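Local coordinates for 70 kDa protein (Xanthomonas sp., PDB 4B2N) that cleaves rubber oxidatively as a processive latex oxygenase (a dioxygenase) that carries two covalently bound c-type hemes, at residues Gln106-Gln109 against Pro110-Leu113; Gln168-Leu171 against Gly172-Gln175; Tyr407-Asp410 against Pro411-Gly415. All coordinates share one frame; numbering follows the deposited sequence.

How the contacts relate
Contacts 1 and 2 belong together: their centres lie 11 Å apart, and the side chain of Gln-106 packs on the backbone at Gln-175. Each feeds an outer strand, 112-113 or 173-174, of a three-stranded antiparallel sheet whose middle strand, 186-189, runs up to the heme-attaching Cys-191 and Cys-194. Phe-108 of contact 1 reaches the first heme c, about 4 Å from its side chain. Contact 3 stands on the opposite side of the chain's centre, with its own centre 43 Å from that of contact 1 and 40 Å from that of contact 2. There the side chain of Leu-408 is about 11 Å from that of His-394, an axial ligand of the second heme.

Contact 1: Gln106-Gln109 against Pro110-Leu113; sequences QFFQ and PMAL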
loop_
_atom_site.group_PDB
_atom_site.type_symbol
_atom_site.label_atom_id
_atom_site.label_comp_id
_atom_site.label_asym_id
_atom_site.label_seq_id
_atom_site.Cartn_x
_atom_site.Cartn_y
_atom_site.Cartn_z
ATOM N N GLN A 106 9.197 -12.366 10.901
ATOM C CA GLN A 106 9.600 -10.979 11.156
ATOM C C GLN A 106 10.488 -10.444 10.009
ATOM O O GLN A 106 11.698 -10.650 9.972
ATOM C CB GLN A 106 10.320 -10.832 12.481
ATOM C CG GLN A 106 10.458 -9.333 12.846
ATOM C CD GLN A 106 10.523 -9.142 14.329
ATOM O OE1 GLN A 106 9.684 -8.432 14.941
ATOM N NE2 GLN A 106 11.477 -9.800 14.933
ATOM N N PHE A 107 9.865 -9.783 9.069
ATOM C CA PHE A 107 10.540 -9.184 7.934
ATOM C C PHE A 107 10.921 -7.746 8.273
ATOM O O PHE A 107 12.090 -7.354 8.136
ATOM C CB PHE A 107 9.555 -9.132 6.761
ATOM C CG PHE A 107 9.255 -10.489 6.191
ATOM C CD1 PHE A 107 10.308 -11.318 5.722
ATOM C CD2 PHE A 107 7.949 -10.954 6.142
ATOM C CE1 PHE A 107 10.063 -12.608 5.231
ATOM C CE2 PHE A 107 7.683 -12.238 5.606
ATOM C CZ PHE A 107 8.754 -13.052 5.176
ATOM N N PHE A 108 9.906 -6.988 8.687
ATOM C CA PHE A 108 9.987 -5.528 8.960
ATOM C C PHE A 108 10.870 -5.291 10.173
ATOM O O PHE A 108 10.886 -6.076 11.135
ATOM C CB PHE A 108 8.547 -5.024 9.146
ATOM C CG PHE A 108 8.406 -3.545 9.455
ATOM C CD1 PHE A 108 8.667 -3.035 10.761
ATOM C CD2 PHE A 108 8.001 -2.666 8.489
ATOM C CE1 PHE A 108 8.546 -1.652 11.061
ATOM C CE2 PHE A 108 7.827 -1.302 8.801
ATOM C CZ PHE A 108 8.084 -0.809 10.077
ATOM N N GLN A 109 11.720 -4.281 10.076
ATOM C CA GLN A 109 12.582 -3.810 11.162
ATOM C C GLN A 109 12.013 -3.933 12.586
ATOM O O GLN A 109 11.084 -3.251 12.886
ATOM C CB GLN A 109 12.906 -2.316 10.866
ATOM C CG GLN A 109 13.856 -1.728 11.914
ATOM C CD GLN A 109 15.144 -2.459 11.955
ATOM O OE1 GLN A 109 15.878 -2.528 10.926
ATOM N NE2 GLN A 109 15.509 -2.948 13.129
ATOM N N PRO A 110 12.644 -4.731 13.489
ATOM C CA PRO A 110 12.145 -4.772 14.870
ATOM C C PRO A 110 12.260 -3.411 15.534
ATOM O O PRO A 110 13.250 -2.695 15.296
ATOM C CB PRO A 110 13.118 -5.729 15.560
ATOM C CG PRO A 110 13.462 -6.726 14.490
ATOM C CD PRO A 110 13.542 -5.875 13.212
ATOM N N MET A 111 11.333 -3.088 16.432
ATOM C CA MET A 111 11.329 -1.759 17.067
ATOM C C MET A 111 11.609 -1.802 18.553
ATOM O O MET A 111 12.110 -0.835 19.077
ATOM C CB MET A 111 10.041 -0.975 16.804
ATOM C CG MET A 111 9.807 -0.789 15.340
ATOM S SD MET A 111 8.193 -0.046 14.934
ATOM C CE MET A 111 7.140 -0.948 16.050
ATOM N N ALA A 112 11.213 -2.881 19.234
ATOM C CA ALA A 112 11.229 -2.936 20.718
ATOM C C ALA A 112 11.479 -4.353 21.200
ATOM O O ALA A 112 11.105 -5.338 20.534
ATOM C CB ALA A 112 9.888 -2.410 21.232
ATOM N N LEU A 113 12.091 -4.505 22.368
ATOM C CA LEU A 113 12.134 -5.766 23.057
ATOM C C LEU A 113 10.716 -6.149 23.429
ATOM O O LEU A 113 9.836 -5.275 23.695
ATOM C CB LEU A 113 12.950 -5.600 24.378
ATOM C CG LEU A 113 14.383 -5.117 24.167
ATOM C CD1 LEU A 113 14.871 -4.663 25.553
ATOM C CD2 LEU A 113 15.310 -6.217 23.664
#
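Gln-106 lays the far part of its extended side chain slantwise over the ring of Pro-110, its CD lying 3.8 Å from Pro-110 CG. The chain folds back on itself between them, and the compact, apolar, puckered proline ring suits this buried corner, where Leu-186 of the middle strand also touches it. Phe-108 O comes near Pro-110 N, but proline has no N-H to give, so this is not a hydrogen bond.

Gln-109 secures the other side of the bend. With CG anti to the backbone N (chi1 -178°) and a kink at chi2, its amide curls forward along its own chain, and NE2 donates to Pro-110 O at 3.1 Å. The bond is nearly straight, 168° at the hydrogen. It uses a lone pair in the carbonyl plane and lies almost in the plane of the amide, whose rotation is therefore well defined. At the other end of that amide, OE1 accepts from the backbone N of Ile-322, so both polar atoms of this buried glutamine are engaged.

Phe-108 turns the edge of its ring to Met-111, with Phe-108 CE1 4.2 Å from Met-111 SD, which lies near the ring plane. A flexible thioether fits well here, since it also packs on Leu-221 and Met-225 of helix 218-226. The same phenylalanine meets Phe-317 and touches heme c, so this loop helps line the heme pocket. Beyond the bend, Met-111 and Ala-112 both face and bond to Ile-187: a classic beta bulge where the chain enters the edge of the antiparallel sheet.

Contact 2: Gln168-Leu171 against Gly172-Gln175; sequences QLPL and GLIQ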
loop_
_atom_site.group_PDB
_atom_site.type_symbol
_atom_site.label_atom_id
_atom_site.label_comp_id
_atom_site.label_asym_id
_atom_site.label_seq_id
_atom_site.Cartn_x
_atom_site.Cartn_y
_atom_site.Cartn_z
ATOM N N GLN A 168 -0.468 -11.928 23.357
ATOM C CA GLN A 168 -1.021 -11.792 22.035
ATOM C C GLN A 168 -0.833 -10.348 21.590
ATOM O O GLN A 168 -1.165 -9.395 22.343
ATOM C CB GLN A 168 -2.553 -12.161 22.058
ATOM C CG GLN A 168 -3.364 -11.797 20.788
ATOM C CD GLN A 168 -3.202 -12.870 19.713
ATOM O OE1 GLN A 168 -2.373 -13.821 19.861
ATOM N NE2 GLN A 168 -3.861 -12.650 18.556
ATOM N N LEU A 169 -0.479 -10.194 20.308
ATOM C CA LEU A 169 -0.328 -8.916 19.697
ATOM C C LEU A 169 -1.476 -8.636 18.756
ATOM O O LEU A 169 -2.022 -9.574 18.179
ATOM C CB LEU A 169 0.968 -8.858 18.819
ATOM C CG LEU A 169 2.283 -9.161 19.563
ATOM C CD1 LEU A 169 3.338 -9.616 18.546
ATOM C CD2 LEU A 169 2.667 -7.906 20.357
ATOM N N PRO A 170 -1.837 -7.346 18.575
ATOM C CA PRO A 170 -2.848 -7.044 17.543
ATOM C C PRO A 170 -2.359 -7.318 16.147
ATOM O O PRO A 170 -1.124 -7.348 15.897
ATOM C CB PRO A 170 -2.999 -5.511 17.627
ATOM C CG PRO A 170 -2.567 -5.138 18.971
ATOM C CD PRO A 170 -1.438 -6.129 19.308
ATOM N N LEU A 171 -3.285 -7.445 15.186
ATOM C CA LEU A 171 -2.943 -7.561 13.799
ATOM C C LEU A 171 -2.135 -6.353 13.453
ATOM O O LEU A 171 -2.540 -5.237 13.783
ATOM C CB LEU A 171 -4.219 -7.491 12.982
ATOM C CG LEU A 171 -4.067 -7.577 11.479
ATOM C CD1 LEU A 171 -3.391 -8.864 10.975
ATOM C CD2 LEU A 171 -5.476 -7.311 10.895
ATOM N N GLY A 172 -1.009 -6.505 12.795
ATOM C CA GLY A 172 -0.251 -5.248 12.528
ATOM C C GLY A 172 1.032 -5.113 13.293
ATOM O O GLY A 172 1.919 -4.348 12.905
ATOM N N LEU A 173 1.120 -5.820 14.403
ATOM C CA LEU A 173 2.419 -5.933 15.096
ATOM C C LEU A 173 2.760 -7.402 15.003
ATOM O O LEU A 173 1.859 -8.277 14.859
ATOM C CB LEU A 173 2.385 -5.570 16.595
ATOM C CG LEU A 173 2.053 -4.086 16.902
ATOM C CD1 LEU A 173 1.894 -3.775 18.393
ATOM C CD2 LEU A 173 3.029 -3.092 16.231
ATOM N N ILE A 174 4.072 -7.677 15.158
ATOM C CA ILE A 174 4.515 -9.045 15.088
ATOM C C ILE A 174 5.756 -9.238 15.934
ATOM O O ILE A 174 6.618 -8.352 16.018
ATOM C CB ILE A 174 4.737 -9.493 13.578
ATOM C CG1 ILE A 174 4.839 -11.024 13.478
ATOM C CG2 ILE A 174 5.981 -8.774 12.962
ATOM C CD1 ILE A 174 4.980 -11.592 12.043
ATOM N N GLN A 175 5.832 -10.400 16.563
ATOM C CA GLN A 175 7.106 -10.899 16.998
ATOM C C GLN A 175 7.678 -11.836 15.895
ATOM O O GLN A 175 8.715 -11.525 15.302
ATOM C CB GLN A 175 7.015 -11.656 18.343
ATOM C CG GLN A 175 8.285 -12.449 18.662
ATOM C CD GLN A 175 8.158 -13.541 19.723
ATOM O OE1 GLN A 175 9.161 -13.910 20.303
ATOM N NE2 GLN A 175 6.948 -14.073 19.939
#
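The peptide plane joining Ile-174 to Gln-175 carries the CD1 methyl of Leu-169 on one face, over its nitrogen side, with CD1 only 3.3 Å from Gln-175 N. The edges of this plane hold the strand's polar groups, so an apolar leucine branch is well matched to the flat surface between them. Closer to the turn, Leu-169 CB lies 4.2 Å from Leu-173 CB. On Leu-173, CG stands anti to the carbonyl carbon (chi1 -65°), which brings the branch alongside the Pro-170 ring. The two side chains point the same way, CD1 of Leu-173 being 4.2 Å from CD of Pro-170. Tyr-117 packs on all three of these residues, while Val-137 of helix 133-141 meets Pro-170 and Leu-173.

The backbone closes with Leu-173 N donating to Pro-170 O at 3.1 Å. This bond is straight at the hydrogen, 168°, although the donor stands tilted by 35° from the carbonyl plane. Gly-172 occupies the third position of the turn with a positive phi; having no CB, it avoids the carbonyl oxygen of Leu-171.

Further on, the amide of Gln-175 is held by the backbone of Gly-185, Pro-151 and Gly-164, which fixes both its ends. Pro-170 to Leu-173 thus form a type II beta turn with glycine in its favoured place, leading into strand 173-174 at the edge of the antiparallel sheet.

Contact 3: Tyr407-Asp410 against Pro411-Gly415; sequences YLPD and PRLKG
Asp-410 and Arg-412 meet side-on, with carboxylate and guanidinium planes only 23° apart. Arg-412 offers two nitrogens, one to each oxygen: NH2 to Asp-410 OD2 at 2.9 Å and NE to Asp-410 OD1 at 3.2 Å. Both oxygens use their syn lone pairs, and both lie near the guanidinium plane, as in a bidentate salt bridge. The aspartate reaches it because CG is anti to the backbone N (chi1 -180°), while the arginine chain bends at chi3 to bring its side round. Asp-410 OD1 takes a second bond, from Arg-412 N at 2.9 Å, which arrives from above the carboxylate plane. This extra grip fixes the carboxylate's rotation, and the nearby positive charge probably favours its ionised form.

The turn's other side is apolar. Leu-408 slants across Leu-413, Leu-408 CD1 lying 4.0 Å from Leu-413 CB. Pro-409 stands about perpendicular to Leu-413, Pro-409 CG lying 4.0 Å from Leu-413 CD1. Phe-63 and Val-53 extend this greasy side. The charged Arg-412 suits the exposed side; Pro-411, with its fixed phi and no N-H to satisfy, suits the first 3-10 position.

Leu-413 N donates to Asp-410 O at 3.0 Å, and Lys-414 N to Pro-411 O, forming the 3-10 turn. In this loop between helix 399-402, where Leu-408 touches Ala-402, and strand 420-422, the Arg-412 N to Asp-410 OD1 bond makes an Asx turn.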
loop_
_atom_site.group_PDB
_atom_site.type_symbol
_atom_site.label_atom_id
_atom_site.label_comp_id
_atom_site.label_asym_id
_atom_site.label_seq_id
_atom_site.Cartn_x
_atom_site.Cartn_y
_atom_site.Cartn_z
ATOM N N TYR A 407 -16.021 -2.554 -26.203
ATOM C CA TYR A 407 -15.642 -2.251 -24.800
ATOM C C TYR A 407 -14.284 -2.830 -24.425
ATOM O O TYR A 407 -13.494 -2.153 -23.779
ATOM C CB TYR A 407 -16.745 -2.698 -23.797
ATOM C CG TYR A 407 -17.928 -1.816 -24.020
ATOM C CD1 TYR A 407 -18.030 -0.596 -23.379
ATOM C CD2 TYR A 407 -18.888 -2.153 -24.962
ATOM C CE1 TYR A 407 -19.107 0.265 -23.649
ATOM C CE2 TYR A 407 -19.944 -1.291 -25.256
ATOM C CZ TYR A 407 -20.037 -0.080 -24.595
ATOM O OH TYR A 407 -21.078 0.816 -24.832
ATOM N N LEU A 408 -14.012 -4.065 -24.839
ATOM C CA LEU A 408 -12.859 -4.829 -24.292
ATOM C C LEU A 408 -12.464 -5.780 -25.376
ATOM O O LEU A 408 -13.352 -6.416 -25.922
ATOM C CB LEU A 408 -13.292 -5.722 -23.124
ATOM C CG LEU A 408 -12.638 -5.741 -21.739
ATOM C CD1 LEU A 408 -12.740 -7.117 -21.096
ATOM C CD2 LEU A 408 -11.304 -5.009 -21.521
ATOM N N PRO A 409 -11.140 -5.951 -25.651
ATOM C CA PRO A 409 -10.685 -6.735 -26.798
ATOM C C PRO A 409 -10.604 -8.198 -26.428
ATOM O O PRO A 409 -10.412 -9.000 -27.285
ATOM C CB PRO A 409 -9.279 -6.187 -27.060
ATOM C CG PRO A 409 -8.777 -5.819 -25.677
ATOM C CD PRO A 409 -9.999 -5.318 -24.928
ATOM N N ASP A 410 -10.750 -8.563 -25.148
ATOM C CA ASP A 410 -10.622 -9.977 -24.789
ATOM C C ASP A 410 -11.388 -10.188 -23.496
ATOM O O ASP A 410 -11.117 -9.474 -22.525
ATOM C CB ASP A 410 -9.130 -10.264 -24.643
ATOM C CG ASP A 410 -8.828 -11.707 -24.270
ATOM O OD1 ASP A 410 -9.657 -12.456 -23.708
ATOM O OD2 ASP A 410 -7.681 -12.099 -24.479
ATOM N N PRO A 411 -12.360 -11.135 -23.463
ATOM C CA PRO A 411 -13.244 -11.305 -22.287
ATOM C C PRO A 411 -12.442 -11.687 -21.050
ATOM O O PRO A 411 -12.885 -11.401 -19.962
ATOM C CB PRO A 411 -14.222 -12.438 -22.706
ATOM C CG PRO A 411 -14.021 -12.576 -24.172
ATOM C CD PRO A 411 -12.652 -12.127 -24.532
ATOM N N ARG A 412 -11.231 -12.256 -21.225
ATOM C CA ARG A 412 -10.362 -12.611 -20.082
ATOM C C ARG A 412 -9.810 -11.402 -19.314
ATOM O O ARG A 412 -9.286 -11.565 -18.204
ATOM C CB ARG A 412 -9.180 -13.468 -20.529
ATOM C CG ARG A 412 -9.638 -14.815 -21.040
ATOM C CD ARG A 412 -8.463 -15.614 -21.612
ATOM N NE ARG A 412 -7.815 -14.921 -22.729
ATOM C CZ ARG A 412 -6.674 -15.292 -23.277
ATOM N NH1 ARG A 412 -6.046 -16.394 -22.832
ATOM N NH2 ARG A 412 -6.147 -14.586 -24.272
ATOM N N LEU A 413 -9.993 -10.215 -19.872
ATOM C CA LEU A 413 -9.475 -8.969 -19.317
ATOM C C LEU A 413 -10.534 -8.243 -18.441
ATOM O O LEU A 413 -10.346 -7.090 -18.014
ATOM C CB LEU A 413 -8.958 -8.070 -20.447
ATOM C CG LEU A 413 -7.759 -8.576 -21.239
ATOM C CD1 LEU A 413 -7.401 -7.549 -22.326
ATOM C CD2 LEU A 413 -6.579 -8.658 -20.263
ATOM N N LYS A 414 -11.642 -8.937 -18.164
ATOM C CA LYS A 414 -12.676 -8.385 -17.337
ATOM C C LYS A 414 -12.046 -7.972 -16.018
ATOM O O LYS A 414 -11.323 -8.773 -15.397
ATOM C CB LYS A 414 -13.680 -9.473 -17.044
ATOM C CG LYS A 414 -14.874 -9.053 -16.203
ATOM C CD LYS A 414 -15.933 -10.154 -16.240
ATOM C CE LYS A 414 -15.297 -11.477 -15.843
ATOM N NZ LYS A 414 -16.269 -12.086 -14.916
ATOM N N GLY A 415 -12.334 -6.758 -15.578
ATOM C CA GLY A 415 -11.833 -6.282 -14.279
ATOM C C GLY A 415 -10.352 -5.877 -14.163
ATOM O O GLY A 415 -9.955 -5.321 -13.149
#